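Local coordinates for endoglucanase (Bacillus akibai, PDB 1UWW), which hydrolyses internal beta-1,4-glucosidic linkages in cellulose and related beta-glucans, and is represented here by its CBM28 module, which binds non-crystalline cellulose, at the interface of chains A and B. Coordinates in Å, arbitrary orientation; residue numbers count along the deposited sequence, not the author numbering. Chains: chain A/B, Endoglucanase.

The interface of chains A and B. Residues chain A 68, 106, 108, 121, 123, 125, 127; chain B 106, 108, 121, 123, 125, 127.
Around a two-fold axis, strand 104-111, the short strand 120-121, the loop after it and strand 126-129 of chain A meet the same elements of chain B, and the loop carrying A:Trp68 adds to one edge. At the centre A:Thr125 and B:Thr125 run antiparallel past each other, their OG1 hydroxyls 2.7 Å apart in a hydrogen bond in which either hydroxyl could be the donor. With OG1 anti to the carbonyl carbon (chi1 -59° in A:Thr125), each hydroxyl faces its partner across the axis. It also accepts a bond from its own chain's Asn108 amide, with ND2 of A:Asn108 3.0 Å from OG1 of A:Thr125. A water joins OD1 of A:Asn108, OG1 of B:Thr125 and the carbonyl O of B:Pro123.

To one side of this pair, the Asn106 amides face the Thr127 hydroxyls with opposite ends. B:Asn106 points ND2 at OG1 of A:Thr127 (3.0 Å), a nearly straight bond (175° at H) in the amide plane. The A:Asn106 amide is rotated about half a turn about CB-CG relative to it (chi2 166°), and its OD1 takes OG1 of B:Thr127 on an in-plane lone pair at 2.9 Å. That hydroxyl also lies 2.7 Å from OD1 of B:Asn106, above its carbonyl plane; as modelled, its one hydrogen would have to serve two acceptors, so the A:Asn106 amide may be reversed.

On the other side, the extended A:Gln121 crosses B:Pro123 at about a right angle and gives NE2 to a lone pair of the proline carbonyl O at 2.9 Å. In the twin, OE1 of B:Gln121 is modelled 3.0 Å from O of A:Pro123; two acceptors would clash, so this amide's orientation is doubtful. B:Pro123 also touches the outer rim of the A:Trp68 benzo ring, its CB coming within 3.8 Å of CH2.

This largely polar, partly water-bridged patch helps hold the two modules together in the crystal; the structure alone does not show that the pair forms in solution.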
# COMPACT_ATOMS: atom_id res chain seq x y z
N TRP A 68 10.81 -0.52 -3.36
CA TRP A 68 10.69 -1.92 -3.76
C TRP A 68 12.00 -2.55 -4.23
O TRP A 68 12.06 -3.74 -4.50
CB TRP A 68 9.63 -2.08 -4.86
CG TRP A 68 8.21 -2.02 -4.40
CD1 TRP A 68 7.73 -1.78 -3.14
CD2 TRP A 68 7.07 -2.22 -5.21
NE1 TRP A 68 6.36 -1.82 -3.14
CE2 TRP A 68 5.93 -2.08 -4.40
CE3 TRP A 68 6.89 -2.48 -6.57
CZ2 TRP A 68 4.63 -2.22 -4.89
CZ3 TRP A 68 5.59 -2.60 -7.06
CH2 TRP A 68 4.49 -2.49 -6.21
N ASN A 106 5.24 -4.11 4.05
CA ASN A 106 4.06 -3.92 3.22
C ASN A 106 4.01 -5.01 2.18
O ASN A 106 4.94 -5.12 1.35
CB ASN A 106 4.09 -2.56 2.51
CG ASN A 106 3.68 -1.39 3.40
OD1 ASN A 106 3.91 -0.21 3.02
ND2 ASN A 106 3.08 -1.68 4.51
N ASN A 108 2.15 -6.37 -1.15
CA ASN A 108 1.31 -5.99 -2.27
C ASN A 108 1.16 -7.11 -3.26
O ASN A 108 1.98 -8.01 -3.36
CB ASN A 108 1.90 -4.77 -2.99
CG ASN A 108 1.70 -3.47 -2.20
OD1 ASN A 108 2.64 -2.95 -1.63
ND2 ASN A 108 0.43 -3.01 -2.08
N GLN A 121 -3.02 -3.87 -9.82
CA GLN A 121 -2.59 -4.04 -8.45
C GLN A 121 -3.78 -4.03 -7.52
O GLN A 121 -4.69 -3.21 -7.67
CB GLN A 121 -1.64 -2.89 -8.12
CG GLN A 121 -0.93 -3.00 -6.80
CD GLN A 121 0.19 -2.00 -6.65
OE1 GLN A 121 0.73 -1.50 -7.65
NE2 GLN A 121 0.58 -1.73 -5.41
N PRO A 123 -5.77 -2.72 -4.69
CA PRO A 123 -5.61 -1.39 -4.14
C PRO A 123 -5.14 -1.29 -2.71
O PRO A 123 -4.43 -0.35 -2.38
CB PRO A 123 -7.00 -0.76 -4.33
CG PRO A 123 -7.91 -1.80 -4.55
CD PRO A 123 -7.14 -2.94 -5.18
N THR A 125 -2.91 -2.30 0.47
CA THR A 125 -1.72 -2.93 1.00
C THR A 125 -2.01 -3.67 2.31
O THR A 125 -2.78 -3.16 3.13
CB THR A 125 -0.75 -1.80 1.24
OG1 THR A 125 -0.53 -1.13 -0.01
CG2 THR A 125 0.60 -2.32 1.71
N THR A 127 -0.28 -4.77 5.71
CA THR A 127 0.87 -4.27 6.44
C THR A 127 1.06 -5.06 7.74
O THR A 127 0.10 -5.25 8.51
CB THR A 127 0.70 -2.77 6.71
OG1 THR A 127 0.61 -2.07 5.47
CG2 THR A 127 1.90 -2.19 7.47
N ASN B 106 -1.75 3.99 6.08
CA ASN B 106 -1.22 3.87 4.72
C ASN B 106 -1.79 4.96 3.84
O ASN B 106 -3.01 5.11 3.80
CB ASN B 106 -1.56 2.51 4.12
CG ASN B 106 -0.65 1.40 4.64
OD1 ASN B 106 0.40 1.67 5.18
ND2 ASN B 106 -1.09 0.16 4.52
N ASN B 108 -2.10 6.34 -0.06
CA ASN B 108 -2.05 5.91 -1.47
C ASN B 108 -2.56 7.02 -2.37
O ASN B 108 -3.38 7.85 -1.97
CB ASN B 108 -2.82 4.61 -1.67
CG ASN B 108 -2.13 3.41 -1.03
OD1 ASN B 108 -2.51 3.01 0.08
ND2 ASN B 108 -1.06 2.91 -1.66
N GLN B 121 -3.02 3.56 -10.07
CA GLN B 121 -2.52 3.80 -8.72
C GLN B 121 -1.02 3.87 -8.71
O GLN B 121 -0.34 3.06 -9.34
CB GLN B 121 -3.00 2.68 -7.81
CG GLN B 121 -2.86 2.96 -6.31
CD GLN B 121 -3.61 1.93 -5.44
OE1 GLN B 121 -3.25 1.70 -4.27
NE2 GLN B 121 -4.65 1.35 -6.00
N PRO B 123 2.25 2.73 -7.49
CA PRO B 123 2.46 1.38 -6.96
C PRO B 123 2.85 1.31 -5.49
O PRO B 123 2.42 0.37 -4.81
CB PRO B 123 3.57 0.82 -7.85
CG PRO B 123 4.24 2.00 -8.44
CD PRO B 123 3.14 3.02 -8.63
N THR B 125 3.15 2.43 -1.46
CA THR B 125 2.38 3.00 -0.36
C THR B 125 3.30 3.78 0.53
O THR B 125 4.42 3.33 0.79
CB THR B 125 1.81 1.82 0.43
OG1 THR B 125 0.94 1.10 -0.44
CG2 THR B 125 0.95 2.24 1.63
N THR B 127 3.76 4.79 4.32
CA THR B 127 3.25 4.29 5.60
C THR B 127 3.76 5.12 6.77
O THR B 127 4.95 5.43 6.86
CB THR B 127 3.69 2.82 5.76
OG1 THR B 127 3.07 2.03 4.73
CG2 THR B 127 3.21 2.24 7.09
O HOH W 1 -3.70 -0.52 3.50
O HOH W 2 2.56 -0.30 -2.07
O HOH W 3 5.53 0.39 0.74